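Local coordinates for outer membrane protein TP0453 (Treponema pallidum, PDB 3K8G) that might be involved in ligand transport and alters membrane permeability at acidic pH, at residues N32-S35 / R36-N40; G74-P77 / Y78-N82. All coordinates share one frame; numbering follows the deposited sequence.

Contact 1 (N32-S35 / R36-N40); sequences NLIS and RIIEN
N32 and R36, one helical turn apart, are brought together by their torsions: N32 holds CG beside its own carbonyl carbon (chi1 174°), while R36 sets CG beside its backbone nitrogen and then runs extended to NE, and together these placements carry the amide and the guanidinium to the same side of the helix. The amide oxygen of N32 sits at the edge of the guanidinium, in its plane, where OD1 of N32 accepts a long hydrogen bond from NE of R36 (3.3 Å, N-H...O angle 153°). The amide and guanidinium planes stand nearly perpendicular, 83° apart, and the donor is tilted out of the carbonyl plane of N32. A water lies near both groups, but its 2.5 Å approach to OD1 of N32 is doubtfully short and its bond with NH2 of R36 is weak. The backbone between them is regular alpha-helix: N of R36 binds O of N32 at 2.9 Å, and the amides of I37, I38 and E39 bind the carbonyl oxygens of L33, I34 and S35 in turn. Two apolar pairs repeat the same step. CD1 of I37 lies 4.0 Å from CG of L33, and CD1 of I38 lies 3.9 Å from CG2 of I34, each pair crossing at a slant. The hydroxyl of S35 turns back to the carbonyl of E31, and the carboxylate of E39 has a weak, long ion pair with K48. L33, I34, I37 and I38 form the apolar face, against F25 of strand 21-26 and V51 of helix 45-52, while N32, R36, S35 and E39 carry the polar groups, as expected of the region inferred to be amphipathic helix 2, one of those that move when the hydrophobic cavity opens.

Contact 2 (G74-P77 / Y78-N82); sequences GSYP and YAFTN
The side chains of Y76 and F80 run side by side in the same direction, their rings meeting obliquely where CD1 of Y76 comes 4.1 Å from CE2 of F80. One face of the Y76 ring has the carbonyl carbon of G74 4.0 Å above it, offset toward the rim; one face of the Y78 ring likewise carries CB of N82. F80 reaches back to Y76 with CG anti to its backbone nitrogen (chi1 165°), and CB of F80 also lies 4.2 Å from CD of P77. P77 occupies the N-cap position, and its carbonyl oxygen starts the helix by taking two amides. N of T81 bonds to O of P77 at 3.1 Å, almost straight along the carbonyl, whereas N of F80 reaches the same O of P77 at 3.0 Å from above the carbonyl plane, with a more bent N-H...O angle of 134°. CG2 of T81 also lies 3.8 Å from O of Y76. The Y76 hydroxyl bonds to T54, with a weaker bond to S118, which fixes the far end of the ring. This turn follows strand 67-74 and opens the short helix 78-81: Y76 and F80 pack on I50 of helix 45-52 and on R53, while Y76 and T81 touch I112 of strand 108-114.

How the contacts relate
Contact 1 comes first along the chain, within helix 31-41; contact 2 follows after helix 45-52 and strands 54-62 and 67-74, at the turn into helix 78-81. Their centres are about 22 Å apart and their nearest atoms about 11 Å, so they do not touch. Helix 45-52 is their common neighbour: contact 1 meets it through I47, K48 and V51, contact 2 through K49 and I50. The centre of contact 1 is about 12 Å, that of contact 2 about 23 Å, from the centre of the chain. Helices 31-41 and 45-52 correspond to two of the three helices whose movement opens the cavity, so contact 1 lies within a moving helix and contact 2 packs beside one.

Contact 1 (N32-S35 / R36-N40)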
ATOM      1  N   ASN A  32       2.409 -12.241  -7.295  1.00 22.85           N
ATOM      2  CA  ASN A  32       3.690 -11.883  -7.904  1.00 24.98           C
ATOM      3  C   ASN A  32       4.073 -10.437  -7.577  1.00 24.43           C
ATOM      4  O   ASN A  32       5.200 -10.154  -7.163  1.00 24.18           O
ATOM      5  CB  ASN A  32       3.647 -12.076  -9.423  1.00 25.32           C
ATOM      6  CG  ASN A  32       4.929 -11.582 -10.127  1.00 34.49           C
ATOM      7  OD1 ASN A  32       4.894 -10.634 -10.934  1.00 38.94           O
ATOM      8  ND2 ASN A  32       6.061 -12.223  -9.827  1.00 36.92           N
ATOM      9  N   LEU A  33       3.132  -9.520  -7.774  1.00 23.70           N
ATOM     10  CA  LEU A  33       3.391  -8.115  -7.456  1.00 23.30           C
ATOM     11  C   LEU A  33       3.874  -7.928  -6.002  1.00 22.05           C
ATOM     12  O   LEU A  33       4.869  -7.255  -5.747  1.00 21.86           O
ATOM     13  CB  LEU A  33       2.136  -7.271  -7.693  1.00 24.33           C
ATOM     14  CG  LEU A  33       2.271  -5.813  -7.244  1.00 22.88           C
ATOM     15  CD1 LEU A  33       3.247  -5.142  -8.193  1.00 26.51           C
ATOM     16  CD2 LEU A  33       0.910  -5.110  -7.245  1.00 21.15           C
ATOM     17  N   ILE A  34       3.155  -8.518  -5.057  1.00 23.45           N
ATOM     18  CA  ILE A  34       3.491  -8.346  -3.637  1.00 25.56           C
ATOM     19  C   ILE A  34       4.856  -8.982  -3.350  1.00 25.47           C
ATOM     20  O   ILE A  34       5.670  -8.410  -2.635  1.00 25.28           O
ATOM     21  CB  ILE A  34       2.408  -8.936  -2.714  1.00 25.52           C
ATOM     22  CG1 ILE A  34       1.097  -8.163  -2.868  1.00 25.51           C
ATOM     23  CG2 ILE A  34       2.876  -8.878  -1.245  1.00 30.18           C
ATOM     24  CD1 ILE A  34      -0.147  -8.943  -2.450  1.00 24.39           C
ATOM     25  N   SER A  35       5.103 -10.165  -3.921  1.00 26.19           N
ATOM     26  CA  SER A  35       6.406 -10.806  -3.785  1.00 26.73           C
ATOM     27  C   SER A  35       7.521  -9.891  -4.240  1.00 26.35           C
ATOM     28  O   SER A  35       8.511  -9.754  -3.537  1.00 25.62           O
ATOM     29  CB  SER A  35       6.465 -12.135  -4.556  1.00 28.70           C
ATOM     30  OG  SER A  35       5.742 -13.121  -3.840  1.00 33.49           O
ATOM     31  N   ARG A  36       7.363  -9.270  -5.412  1.00 26.31           N
ATOM     32  CA  ARG A  36       8.390  -8.376  -5.957  1.00 27.62           C
ATOM     33  C   ARG A  36       8.635  -7.157  -5.075  1.00 26.64           C
ATOM     34  O   ARG A  36       9.782  -6.741  -4.876  1.00 25.59           O
ATOM     35  CB  ARG A  36       8.008  -7.884  -7.350  1.00 29.51           C
ATOM     36  CG  ARG A  36       8.060  -8.930  -8.424  1.00 34.16           C
ATOM     37  CD  ARG A  36       7.635  -8.324  -9.767  1.00 42.64           C
ATOM     38  NE  ARG A  36       7.852  -9.274 -10.859  1.00 45.25           N
ATOM     39  CZ  ARG A  36       8.981  -9.377 -11.559  1.00 45.48           C
ATOM     40  NH1 ARG A  36      10.010  -8.576 -11.303  1.00 43.75           N
ATOM     41  NH2 ARG A  36       9.073 -10.284 -12.527  1.00 45.77           N
ATOM     42  N   ILE A  37       7.564  -6.559  -4.567  1.00 24.96           N
ATOM     43  CA  ILE A  37       7.739  -5.421  -3.662  1.00 23.46           C
ATOM     44  C   ILE A  37       8.517  -5.840  -2.425  1.00 24.78           C
ATOM     45  O   ILE A  37       9.477  -5.174  -2.040  1.00 24.90           O
ATOM     46  CB  ILE A  37       6.396  -4.794  -3.264  1.00 23.38           C
ATOM     47  CG1 ILE A  37       5.719  -4.202  -4.494  1.00 17.58           C
ATOM     48  CG2 ILE A  37       6.603  -3.700  -2.172  1.00 25.99           C
ATOM     49  CD1 ILE A  37       4.256  -3.913  -4.290  1.00 22.83           C
ATOM     50  N   ILE A  38       8.129  -6.965  -1.829  1.00 26.15           N
ATOM     51  CA  ILE A  38       8.821  -7.453  -0.634  1.00 28.53           C
ATOM     52  C   ILE A  38      10.309  -7.674  -0.907  1.00 30.33           C
ATOM     53  O   ILE A  38      11.161  -7.202  -0.141  1.00 29.23           O
ATOM     54  CB  ILE A  38       8.166  -8.725  -0.088  1.00 27.36           C
ATOM     55  CG1 ILE A  38       6.823  -8.375   0.558  1.00 28.79           C
ATOM     56  CG2 ILE A  38       9.127  -9.501   0.874  1.00 29.20           C
ATOM     57  CD1 ILE A  38       6.026  -9.595   0.940  1.00 31.66           C
ATOM     58  N   GLU A  39      10.606  -8.363  -2.016  1.00 31.10           N
ATOM     59  CA  GLU A  39      11.974  -8.603  -2.464  1.00 34.05           C
ATOM     60  C   GLU A  39      12.823  -7.346  -2.566  1.00 34.08           C
ATOM     61  O   GLU A  39      13.984  -7.364  -2.164  1.00 34.48           O
ATOM     62  CB  GLU A  39      11.984  -9.284  -3.837  1.00 34.76           C
ATOM     63  CG  GLU A  39      11.544 -10.713  -3.834  1.00 39.51           C
ATOM     64  CD  GLU A  39      11.601 -11.299  -5.218  1.00 45.07           C
ATOM     65  OE1 GLU A  39      12.720 -11.350  -5.770  1.00 50.10           O
ATOM     66  OE2 GLU A  39      10.536 -11.684  -5.752  1.00 47.53           O
ATOM     67  N   ASN A  40      12.249  -6.278  -3.126  1.00 33.95           N
ATOM     68  CA  ASN A  40      12.934  -4.991  -3.265  1.00 35.16           C
ATOM     69  C   ASN A  40      13.359  -4.377  -1.917  1.00 37.38           C
ATOM     70  O   ASN A  40      14.227  -3.500  -1.885  1.00 37.24           O
ATOM     71  CB  ASN A  40      12.037  -3.980  -3.993  1.00 33.90           C
ATOM     72  CG  ASN A  40      11.798  -4.321  -5.477  1.00 36.71           C
ATOM     73  OD1 ASN A  40      12.487  -5.151  -6.072  1.00 30.22           O
ATOM     74  ND2 ASN A  40      10.821  -3.638  -6.080  1.00 34.68           N
TER
HETATM   75  O   HOH W   1       6.328 -10.416 -12.991  1.00 43.51           O

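Contact 2 (G74-P77 / Y78-N82)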
ATOM      1  N   GLY A  74      -5.744 -12.226   7.978  1.00 16.43           N
ATOM      2  CA  GLY A  74      -5.416 -13.568   7.514  1.00 18.55           C
ATOM      3  C   GLY A  74      -5.662 -14.602   8.591  1.00 19.29           C
ATOM      4  O   GLY A  74      -6.495 -14.415   9.479  1.00 16.07           O
ATOM      5  N   SER A  75      -4.906 -15.683   8.504  1.00 20.60           N
ATOM      6  CA  SER A  75      -5.021 -16.813   9.449  1.00 21.44           C
ATOM      7  C   SER A  75      -3.613 -17.080   9.948  1.00 19.49           C
ATOM      8  O   SER A  75      -2.754 -17.525   9.190  1.00 20.97           O
ATOM      9  CB  SER A  75      -5.593 -18.036   8.731  1.00 22.81           C
ATOM     10  OG  SER A  75      -5.812 -19.104   9.646  1.00 31.89           O
ATOM     11  N   TYR A  76      -3.353 -16.715  11.192  1.00 19.24           N
ATOM     12  CA  TYR A  76      -2.010 -16.793  11.741  1.00 20.77           C
ATOM     13  C   TYR A  76      -1.997 -17.631  13.034  1.00 21.58           C
ATOM     14  O   TYR A  76      -1.732 -17.101  14.122  1.00 22.70           O
ATOM     15  CB  TYR A  76      -1.459 -15.399  11.998  1.00 19.88           C
ATOM     16  CG  TYR A  76      -1.625 -14.411  10.837  1.00 19.30           C
ATOM     17  CD1 TYR A  76      -0.931 -14.586   9.652  1.00 18.97           C
ATOM     18  CD2 TYR A  76      -2.481 -13.310  10.947  1.00 15.85           C
ATOM     19  CE1 TYR A  76      -1.066 -13.698   8.601  1.00 18.08           C
ATOM     20  CE2 TYR A  76      -2.614 -12.410   9.903  1.00 16.04           C
ATOM     21  CZ  TYR A  76      -1.904 -12.600   8.746  1.00 14.98           C
ATOM     22  OH  TYR A  76      -2.017 -11.716   7.699  1.00 14.67           O
ATOM     23  N   PRO A  77      -2.285 -18.943  12.909  1.00 22.81           N
ATOM     24  CA  PRO A  77      -2.307 -19.854  14.069  1.00 24.10           C
ATOM     25  C   PRO A  77      -0.962 -19.951  14.781  1.00 23.69           C
ATOM     26  O   PRO A  77       0.075 -19.685  14.193  1.00 23.34           O
ATOM     27  CB  PRO A  77      -2.667 -21.220  13.460  1.00 23.49           C
ATOM     28  CG  PRO A  77      -3.146 -20.974  12.101  1.00 25.71           C
ATOM     29  CD  PRO A  77      -2.536 -19.657  11.643  1.00 23.26           C
ATOM     30  N   TYR A  78      -0.992 -20.356  16.043  1.00 25.95           N
ATOM     31  CA  TYR A  78       0.221 -20.521  16.860  1.00 27.47           C
ATOM     32  C   TYR A  78       1.277 -21.414  16.200  1.00 27.06           C
ATOM     33  O   TYR A  78       2.467 -21.138  16.293  1.00 27.57           O
ATOM     34  CB  TYR A  78      -0.150 -21.083  18.234  1.00 27.22           C
ATOM     35  CG  TYR A  78       1.040 -21.305  19.151  1.00 33.88           C
ATOM     36  CD1 TYR A  78       1.437 -22.596  19.521  1.00 35.44           C
ATOM     37  CD2 TYR A  78       1.769 -20.223  19.646  1.00 36.04           C
ATOM     38  CE1 TYR A  78       2.527 -22.794  20.374  1.00 39.20           C
ATOM     39  CE2 TYR A  78       2.852 -20.408  20.488  1.00 38.07           C
ATOM     40  CZ  TYR A  78       3.229 -21.690  20.847  1.00 40.79           C
ATOM     41  OH  TYR A  78       4.310 -21.848  21.681  1.00 43.58           O
ATOM     42  N   ALA A  79       0.825 -22.468  15.525  1.00 28.43           N
ATOM     43  CA  ALA A  79       1.718 -23.460  14.913  1.00 28.45           C
ATOM     44  C   ALA A  79       2.492 -22.814  13.777  1.00 28.27           C
ATOM     45  O   ALA A  79       3.595 -23.247  13.427  1.00 28.48           O
ATOM     46  CB  ALA A  79       0.922 -24.667  14.409  1.00 26.97           C
ATOM     47  N   PHE A  80       1.906 -21.774  13.190  1.00 25.96           N
ATOM     48  CA  PHE A  80       2.600 -21.010  12.160  1.00 24.29           C
ATOM     49  C   PHE A  80       3.566 -20.023  12.802  1.00 22.58           C
ATOM     50  O   PHE A  80       4.761 -20.045  12.509  1.00 20.77           O
ATOM     51  CB  PHE A  80       1.601 -20.287  11.247  1.00 25.04           C
ATOM     52  CG  PHE A  80       2.225 -19.214  10.395  1.00 25.29           C
ATOM     53  CD1 PHE A  80       3.106 -19.541   9.376  1.00 22.32           C
ATOM     54  CD2 PHE A  80       1.924 -17.867  10.622  1.00 25.95           C
ATOM     55  CE1 PHE A  80       3.684 -18.563   8.600  1.00 26.02           C
ATOM     56  CE2 PHE A  80       2.501 -16.878   9.846  1.00 23.44           C
ATOM     57  CZ  PHE A  80       3.374 -17.225   8.830  1.00 23.58           C
ATOM     58  N   THR A  81       3.052 -19.176  13.700  1.00 22.52           N
ATOM     59  CA  THR A  81       3.867 -18.119  14.308  1.00 21.37           C
ATOM     60  C   THR A  81       5.071 -18.642  15.078  1.00 22.04           C
ATOM     61  O   THR A  81       6.145 -18.052  15.025  1.00 22.31           O
ATOM     62  CB  THR A  81       3.024 -17.151  15.194  1.00 22.47           C
ATOM     63  OG1 THR A  81       2.357 -17.893  16.223  1.00 23.11           O
ATOM     64  CG2 THR A  81       1.981 -16.428  14.339  1.00 18.08           C
ATOM     65  N   ASN A  82       4.898 -19.760  15.782  1.00 21.76           N
ATOM     66  CA  ASN A  82       6.014 -20.364  16.503  1.00 23.54           C
ATOM     67  C   ASN A  82       7.243 -20.702  15.645  1.00 22.70           C
ATOM     68  O   ASN A  82       8.382 -20.695  16.144  1.00 22.81           O
ATOM     69  CB  ASN A  82       5.563 -21.608  17.273  1.00 22.32           C
ATOM     70  CG  ASN A  82       6.694 -22.224  18.058  1.00 26.48           C
ATOM     71  OD1 ASN A  82       7.284 -21.572  18.922  1.00 25.84           O
ATOM     72  ND2 ASN A  82       7.043 -23.479  17.729  1.00 18.86           N
TER